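Local coordinates for protein lipoxygenase (Cyanothece sp., PDB 5EK8) that probably oxygenates polyunsaturated fatty acids as a 9R-lipoxygenase, inserting both atoms of molecular oxygen with the help of a non-heme iron, at residues T7-I12 / K205-I210; P270-K274 / Y296-K300. All blocks are in the same frame, centred on the assembly; numbering follows the deposited sequence.

Contact 1 (T7-I12 / K205-I210)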
ATOM      1  N   THR A   7      20.793 -18.204  14.026  1.00 78.19           N
ATOM      2  CA  THR A   7      20.874 -17.171  13.001  1.00 71.24           C
ATOM      3  C   THR A   7      21.488 -17.748  11.730  1.00 68.81           C
ATOM      4  O   THR A   7      20.943 -17.588  10.630  1.00 70.13           O
ATOM      5  CB  THR A   7      21.696 -15.965  13.487  1.00 68.72           C
ATOM      6  OG1 THR A   7      20.921 -15.215  14.427  1.00 72.61           O
ATOM      7  CG2 THR A   7      22.071 -15.062  12.336  1.00 67.74           C
ATOM      8  N   ILE A   8      22.614 -18.438  11.893  1.00 64.19           N
ATOM      9  CA  ILE A   8      23.290 -19.046  10.753  1.00 64.03           C
ATOM     10  C   ILE A   8      22.371 -20.018  10.010  1.00 63.58           C
ATOM     11  O   ILE A   8      22.154 -19.875   8.796  1.00 62.54           O
ATOM     12  CB  ILE A   8      24.568 -19.780  11.189  1.00 60.98           C
ATOM     13  CG1 ILE A   8      25.601 -18.778  11.707  1.00 60.54           C
ATOM     14  CG2 ILE A   8      25.153 -20.564  10.033  1.00 58.55           C
ATOM     15  CD1 ILE A   8      26.946 -19.389  12.016  1.00 59.51           C
ATOM     16  N   PHE A   9      21.812 -20.983  10.742  1.00 65.10           N
ATOM     17  CA  PHE A   9      20.940 -21.983  10.123  1.00 64.67           C
ATOM     18  C   PHE A   9      19.734 -21.335   9.455  1.00 61.99           C
ATOM     19  O   PHE A   9      19.186 -21.871   8.495  1.00 62.24           O
ATOM     20  CB  PHE A   9      20.466 -23.017  11.148  1.00 72.44           C
ATOM     21  CG  PHE A   9      21.527 -24.002  11.555  1.00 82.14           C
ATOM     22  CD1 PHE A   9      22.108 -24.837  10.620  1.00 85.40           C
ATOM     23  CD2 PHE A   9      21.928 -24.106  12.877  1.00 91.50           C
ATOM     24  CE1 PHE A   9      23.084 -25.746  10.989  1.00 90.05           C
ATOM     25  CE2 PHE A   9      22.903 -25.015  13.258  1.00 94.03           C
ATOM     26  CZ  PHE A   9      23.483 -25.835  12.311  1.00 92.65           C
ATOM     27  N   ASP A  10      19.318 -20.184   9.970  1.00 62.81           N
ATOM     28  CA  ASP A  10      18.152 -19.498   9.424  1.00 63.04           C
ATOM     29  C   ASP A  10      18.492 -18.831   8.103  1.00 59.69           C
ATOM     30  O   ASP A  10      17.719 -18.907   7.148  1.00 60.05           O
ATOM     31  CB  ASP A  10      17.603 -18.460  10.411  1.00 65.16           C
ATOM     32  CG  ASP A  10      16.767 -19.082  11.523  1.00 67.24           C
ATOM     33  OD1 ASP A  10      16.340 -20.252  11.379  1.00 64.11           O
ATOM     34  OD2 ASP A  10      16.526 -18.383  12.533  1.00 68.48           O
ATOM     35  N   GLU A  11      19.642 -18.163   8.056  1.00 59.52           N
ATOM     36  CA  GLU A  11      20.112 -17.558   6.812  1.00 61.79           C
ATOM     37  C   GLU A  11      20.291 -18.621   5.734  1.00 57.11           C
ATOM     38  O   GLU A  11      19.839 -18.461   4.588  1.00 59.28           O
ATOM     39  CB  GLU A  11      21.427 -16.807   7.037  1.00 67.49           C
ATOM     40  CG  GLU A  11      21.292 -15.583   7.920  1.00 73.98           C
ATOM     41  CD  GLU A  11      20.374 -14.534   7.315  1.00 78.76           C
ATOM     42  OE1 GLU A  11      20.537 -14.232   6.110  1.00 81.07           O
ATOM     43  OE2 GLU A  11      19.485 -14.026   8.041  1.00 75.08           O
ATOM     44  N   ILE A  12      20.940 -19.717   6.117  1.00 50.12           N
ATOM     45  CA  ILE A  12      21.103 -20.860   5.228  1.00 52.56           C
ATOM     46  C   ILE A  12      19.764 -21.371   4.707  1.00 52.44           C
ATOM     47  O   ILE A  12      19.570 -21.519   3.499  1.00 53.82           O
ATOM     48  CB  ILE A  12      21.837 -22.002   5.943  1.00 55.50           C
ATOM     49  CG1 ILE A  12      23.289 -21.597   6.213  1.00 55.32           C
ATOM     50  CG2 ILE A  12      21.752 -23.294   5.130  1.00 56.10           C
ATOM     51  CD1 ILE A  12      23.989 -22.489   7.201  1.00 49.47           C
ATOM     52  N   LYS A 205      23.136 -10.662   1.730  1.00 59.16           N
ATOM     53  CA  LYS A 205      22.682 -10.383   3.084  1.00 57.65           C
ATOM     54  C   LYS A 205      23.024 -11.545   4.008  1.00 58.17           C
ATOM     55  O   LYS A 205      23.416 -11.349   5.154  1.00 60.89           O
ATOM     56  CB  LYS A 205      21.175 -10.114   3.086  1.00 58.73           C
ATOM     57  CG  LYS A 205      20.650  -9.412   4.329  1.00 59.67           C
ATOM     58  CD  LYS A 205      20.145 -10.399   5.374  1.00 60.91           C
ATOM     59  CE  LYS A 205      18.877 -11.114   4.917  1.00 58.08           C
ATOM     60  NZ  LYS A 205      18.464 -12.182   5.875  1.00 54.23           N
ATOM     61  N   ALA A 206      22.884 -12.759   3.487  1.00 56.15           N
ATOM     62  CA  ALA A 206      23.202 -13.963   4.237  1.00 57.69           C
ATOM     63  C   ALA A 206      24.687 -14.009   4.566  1.00 59.57           C
ATOM     64  O   ALA A 206      25.067 -14.256   5.712  1.00 58.62           O
ATOM     65  CB  ALA A 206      22.790 -15.198   3.456  1.00 57.22           C
ATOM     66  N   LYS A 207      25.517 -13.766   3.553  1.00 61.46           N
ATOM     67  CA  LYS A 207      26.963 -13.691   3.740  1.00 59.58           C
ATOM     68  C   LYS A 207      27.317 -12.721   4.863  1.00 59.62           C
ATOM     69  O   LYS A 207      28.085 -13.052   5.771  1.00 58.42           O
ATOM     70  CB  LYS A 207      27.651 -13.258   2.447  1.00 64.27           C
ATOM     71  CG  LYS A 207      29.171 -13.290   2.519  1.00 73.70           C
ATOM     72  CD  LYS A 207      29.805 -12.325   1.527  1.00 78.47           C
ATOM     73  CE  LYS A 207      31.310 -12.216   1.744  1.00 81.34           C
ATOM     74  NZ  LYS A 207      31.892 -10.998   1.109  1.00 80.15           N
ATOM     75  N   HIS A 208      26.737 -11.527   4.802  1.00 56.91           N
ATOM     76  CA  HIS A 208      27.029 -10.497   5.788  1.00 56.17           C
ATOM     77  C   HIS A 208      26.584 -10.908   7.183  1.00 59.19           C
ATOM     78  O   HIS A 208      27.319 -10.729   8.155  1.00 60.01           O
ATOM     79  CB  HIS A 208      26.360  -9.187   5.391  1.00 52.93           C
ATOM     80  CG  HIS A 208      26.876  -8.618   4.109  1.00 53.91           C
ATOM     81  ND1 HIS A 208      26.169  -7.700   3.366  1.00 55.24           N
ATOM     82  CD2 HIS A 208      28.034  -8.835   3.440  1.00 57.13           C
ATOM     83  CE1 HIS A 208      26.868  -7.376   2.291  1.00 60.15           C
ATOM     84  NE2 HIS A 208      28.002  -8.053   2.312  1.00 59.05           N
ATOM     85  N   THR A 209      25.381 -11.463   7.268  1.00 57.58           N
ATOM     86  CA  THR A 209      24.811 -11.872   8.544  1.00 55.04           C
ATOM     87  C   THR A 209      25.668 -12.938   9.208  1.00 59.48           C
ATOM     88  O   THR A 209      25.976 -12.846  10.398  1.00 62.72           O
ATOM     89  CB  THR A 209      23.380 -12.408   8.379  1.00 53.99           C
ATOM     90  OG1 THR A 209      22.538 -11.380   7.847  1.00 55.31           O
ATOM     91  CG2 THR A 209      22.830 -12.846   9.720  1.00 55.80           C
ATOM     92  N   ILE A 210      26.056 -13.946   8.430  1.00 57.48           N
ATOM     93  CA  ILE A 210      26.897 -15.021   8.944  1.00 54.43           C
ATOM     94  C   ILE A 210      28.256 -14.465   9.351  1.00 55.97           C
ATOM     95  O   ILE A 210      28.831 -14.888  10.351  1.00 60.53           O
ATOM     96  CB  ILE A 210      27.077 -16.157   7.906  1.00 57.46           C
ATOM     97  CG1 ILE A 210      25.716 -16.735   7.515  1.00 55.23           C
ATOM     98  CG2 ILE A 210      27.965 -17.267   8.456  1.00 46.14           C
ATOM     99  CD1 ILE A 210      25.807 -17.984   6.678  1.00 51.72           C
TER
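Helix 2-21 runs antiparallel to helix 188-214 here: over these short segments the axes lie 171° apart in direction and approach to 9.6 Å. Thr7 opens the contact with its methyl group, Thr7 CG2 standing 3.5 Å from Thr209 CG2, while its hydroxyl is hydrogen-bonded back to the carbonyl of Thr3 in its own helix. Ile8, opposite Ile210 in the register, adds a looser apolar touch, Ile8 CD1 to Ile210 CG2 at 4.3 Å. One turn on, Glu11 makes the central contact and has the largest covered area of either segment, 99 Å². Its side chain fits as a knob among Lys205, Ala206, Thr209 and Ile210; Glu11 CG packs at 3.6 Å on Thr209 CG2, and the carboxylate closes a salt bridge, Glu11 OE1 to Lys205 NZ at 2.9 Å, with a weak second hydrogen bond from Lys205 NZ to Glu11 OE2 at 3.0 Å. Ile12 adds Ile12 CG1, 4.4 Å from Ile210 CD1. Lys205 and Thr209 also touch helix 608-623. A single knob-into-hole contact between nearly antiparallel axes is ordinary close helix-helix packing, here joining helix 2-21 to helix 188-214 of the largely helical body.

Contact 2 (P270-K274 / Y296-K300)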
ATOM      1  N   PRO A 270       7.105  35.535   3.789  1.00 67.51           N
ATOM      2  CA  PRO A 270       6.650  34.447   2.914  1.00 65.73           C
ATOM      3  C   PRO A 270       7.770  33.845   2.056  1.00 65.25           C
ATOM      4  O   PRO A 270       7.515  32.943   1.255  1.00 66.29           O
ATOM      5  CB  PRO A 270       5.596  35.130   2.040  1.00 65.52           C
ATOM      6  CG  PRO A 270       6.052  36.551   1.966  1.00 67.88           C
ATOM      7  CD  PRO A 270       6.661  36.856   3.310  1.00 68.27           C
ATOM      8  N   ASN A 271       8.995  34.336   2.212  1.00 62.12           N
ATOM      9  CA  ASN A 271      10.135  33.731   1.527  1.00 59.87           C
ATOM     10  C   ASN A 271      10.872  32.762   2.440  1.00 60.50           C
ATOM     11  O   ASN A 271      11.802  32.076   2.018  1.00 60.63           O
ATOM     12  CB  ASN A 271      11.098  34.800   1.017  1.00 57.09           C
ATOM     13  CG  ASN A 271      10.577  35.515  -0.215  1.00 55.84           C
ATOM     14  OD1 ASN A 271       9.924  34.914  -1.071  1.00 55.06           O
ATOM     15  ND2 ASN A 271      10.867  36.808  -0.312  1.00 54.46           N
ATOM     16  N   GLN A 272      10.445  32.713   3.698  1.00 55.79           N
ATOM     17  CA  GLN A 272      11.031  31.800   4.673  1.00 49.72           C
ATOM     18  C   GLN A 272      10.227  30.512   4.755  1.00 45.38           C
ATOM     19  O   GLN A 272       8.999  30.535   4.762  1.00 44.38           O
ATOM     20  CB  GLN A 272      11.121  32.458   6.050  1.00 53.30           C
ATOM     21  CG  GLN A 272      12.267  33.439   6.180  1.00 57.04           C
ATOM     22  CD  GLN A 272      13.617  32.754   6.159  1.00 60.99           C
ATOM     23  OE1 GLN A 272      13.760  31.621   6.623  1.00 63.30           O
ATOM     24  NE2 GLN A 272      14.618  33.435   5.610  1.00 61.56           N
ATOM     25  N   PHE A 273      10.936  29.389   4.803  1.00 45.82           N
ATOM     26  CA  PHE A 273      10.325  28.068   4.828  1.00 44.97           C
ATOM     27  C   PHE A 273      11.004  27.217   5.885  1.00 48.08           C
ATOM     28  O   PHE A 273      12.091  27.554   6.353  1.00 53.40           O
ATOM     29  CB  PHE A 273      10.425  27.381   3.462  1.00 42.74           C
ATOM     30  CG  PHE A 273       9.509  27.952   2.417  1.00 44.83           C
ATOM     31  CD1 PHE A 273       8.320  27.318   2.102  1.00 44.39           C
ATOM     32  CD2 PHE A 273       9.841  29.114   1.742  1.00 48.99           C
ATOM     33  CE1 PHE A 273       7.478  27.834   1.136  1.00 45.89           C
ATOM     34  CE2 PHE A 273       8.999  29.639   0.776  1.00 48.00           C
ATOM     35  CZ  PHE A 273       7.817  28.996   0.472  1.00 46.20           C
ATOM     36  N   LYS A 274      10.362  26.118   6.258  1.00 44.27           N
ATOM     37  CA  LYS A 274      10.950  25.182   7.204  1.00 41.36           C
ATOM     38  C   LYS A 274      10.249  23.836   7.180  1.00 37.06           C
ATOM     39  O   LYS A 274       9.128  23.711   6.682  1.00 34.38           O
ATOM     40  CB  LYS A 274      10.917  25.746   8.624  1.00 47.13           C
ATOM     41  CG  LYS A 274       9.532  25.783   9.240  1.00 50.27           C
ATOM     42  CD  LYS A 274       9.588  26.168  10.708  1.00 50.68           C
ATOM     43  CE  LYS A 274      10.332  25.138  11.529  1.00 52.82           C
ATOM     44  NZ  LYS A 274      10.182  25.408  12.991  1.00 58.37           N
ATOM     45  N   TYR A 296      15.532  24.955   7.992  1.00 49.30           N
ATOM     46  CA  TYR A 296      15.008  26.224   7.526  1.00 47.39           C
ATOM     47  C   TYR A 296      15.577  26.527   6.151  1.00 50.69           C
ATOM     48  O   TYR A 296      16.754  26.272   5.882  1.00 44.71           O
ATOM     49  CB  TYR A 296      15.349  27.341   8.512  1.00 45.71           C
ATOM     50  CG  TYR A 296      14.760  27.141   9.888  1.00 49.93           C
ATOM     51  CD1 TYR A 296      13.647  27.866  10.299  1.00 51.40           C
ATOM     52  CD2 TYR A 296      15.311  26.226  10.777  1.00 50.54           C
ATOM     53  CE1 TYR A 296      13.102  27.690  11.557  1.00 51.58           C
ATOM     54  CE2 TYR A 296      14.773  26.035  12.034  1.00 51.78           C
ATOM     55  CZ  TYR A 296      13.668  26.773  12.425  1.00 54.08           C
ATOM     56  OH  TYR A 296      13.131  26.586  13.683  1.00 51.24           O
ATOM     57  N   PHE A 297      14.733  27.065   5.279  1.00 54.57           N
ATOM     58  CA  PHE A 297      15.133  27.392   3.917  1.00 50.28           C
ATOM     59  C   PHE A 297      14.666  28.795   3.573  1.00 52.20           C
ATOM     60  O   PHE A 297      13.739  29.307   4.183  1.00 54.63           O
ATOM     61  CB  PHE A 297      14.556  26.386   2.918  1.00 42.97           C
ATOM     62  CG  PHE A 297      14.774  24.950   3.304  1.00 41.93           C
ATOM     63  CD1 PHE A 297      15.870  24.248   2.827  1.00 43.04           C
ATOM     64  CD2 PHE A 297      13.883  24.301   4.147  1.00 44.16           C
ATOM     65  CE1 PHE A 297      16.073  22.926   3.179  1.00 43.08           C
ATOM     66  CE2 PHE A 297      14.082  22.979   4.505  1.00 46.44           C
ATOM     67  CZ  PHE A 297      15.179  22.290   4.017  1.00 45.56           C
ATOM     68  N   VAL A 298      15.320  29.425   2.608  1.00 55.12           N
ATOM     69  CA  VAL A 298      14.856  30.711   2.115  1.00 56.78           C
ATOM     70  C   VAL A 298      14.624  30.596   0.610  1.00 58.88           C
ATOM     71  O   VAL A 298      15.282  29.808  -0.071  1.00 57.54           O
ATOM     72  CB  VAL A 298      15.859  31.848   2.430  1.00 57.93           C
ATOM     73  CG1 VAL A 298      17.157  31.679   1.612  1.00 51.04           C
ATOM     74  CG2 VAL A 298      15.219  33.213   2.190  1.00 37.68           C
ATOM     75  N   LEU A 299      13.665  31.360   0.100  1.00 58.62           N
ATOM     76  CA  LEU A 299      13.368  31.359  -1.325  1.00 56.62           C
ATOM     77  C   LEU A 299      13.898  32.634  -1.965  1.00 62.11           C
ATOM     78  O   LEU A 299      13.432  33.734  -1.663  1.00 65.08           O
ATOM     79  CB  LEU A 299      11.865  31.226  -1.561  1.00 53.42           C
ATOM     80  CG  LEU A 299      11.403  31.183  -3.018  1.00 52.19           C
ATOM     81  CD1 LEU A 299      11.795  29.867  -3.673  1.00 53.31           C
ATOM     82  CD2 LEU A 299       9.902  31.411  -3.106  1.00 46.66           C
ATOM     83  N   LYS A 300      14.884  32.485  -2.840  1.00 66.27           N
ATOM     84  CA  LYS A 300      15.482  33.629  -3.513  1.00 67.59           C
ATOM     85  C   LYS A 300      15.500  33.395  -5.015  1.00 66.77           C
ATOM     86  O   LYS A 300      16.212  32.520  -5.505  1.00 73.85           O
ATOM     87  CB  LYS A 300      16.895  33.885  -2.983  1.00 73.10           C
ATOM     88  CG  LYS A 300      17.161  35.332  -2.593  1.00 82.32           C
ATOM     89  CD  LYS A 300      18.067  35.433  -1.368  0.98 87.33           C
ATOM     90  CE  LYS A 300      19.402  34.735  -1.590  1.00 90.04           C
ATOM     91  NZ  LYS A 300      20.279  34.791  -0.383  1.00 91.90           N
TER
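Strands 272-277 and 291-300 pair antiparallel, their local axes 4.4 Å apart at closest and 148° apart in direction, 32° short of exactly antiparallel, which reflects the twist of the pair. Phe273 and Phe297 form a hydrogen-bonded pair with two backbone bonds, Phe273 N to Phe297 O and Phe297 N to Phe273 O, both 2.9 Å. Flanking it are the non-hydrogen-bonded pairs Gln272 with Val298 and Lys274 with Tyr296. A third bond, Leu299 N to Asn271 O at 2.8 Å, carries the pairing into the loop before strand 272-277, and Asn271 O also accepts a CA-H...O contact from Val298 CA at 3.3 Å. Side chains alternate between the faces. On one, Phe273 CB meets Phe297 CB at 4.3 Å. On the other, Lys274 extends beside the Tyr296 ring, with Lys274 NZ 3.3 Å from Tyr296 OH; the same ammonium forms salt bridges with Glu294 and Asp510, and Lys274 makes a cation-pi contact with Tyr513. Leu299, its CA-to-CB bond pointing toward 270-274, brings Leu299 CB to 4.0 Å from Phe273 CE2. Phe297 packs against Phe250, Val251 and Val254 of helix 247-256. Within the antiparallel sheet, strand 264-266 continues the pairing beyond Gln272 and Lys274, and strand 303-313 beyond Tyr296 and Val298.

In the fold
Both contacts are partly buried and peripheral, centred 29 Å (contact 1) and 33 Å (contact 2) from the centre of the chain, and both lie away from the iron and sodium sites. They share no helix or strand: their centres are 48 Å apart and their nearest atoms about 32 Å. Contact 1 closes along the chain before contact 2 opens, and it bridges 192 intervening residues against 21, so 7-12 with 205-210 is the longer-range join. Their chemistry follows the elements they join. The helix pair meets mainly through side chains, with no main-chain hydrogen bond between its segments, burying 330 Å²; main-chain hydrogen bonds tie the strand pair, which buries 474 Å² and has Phe273 and Phe297 on one face.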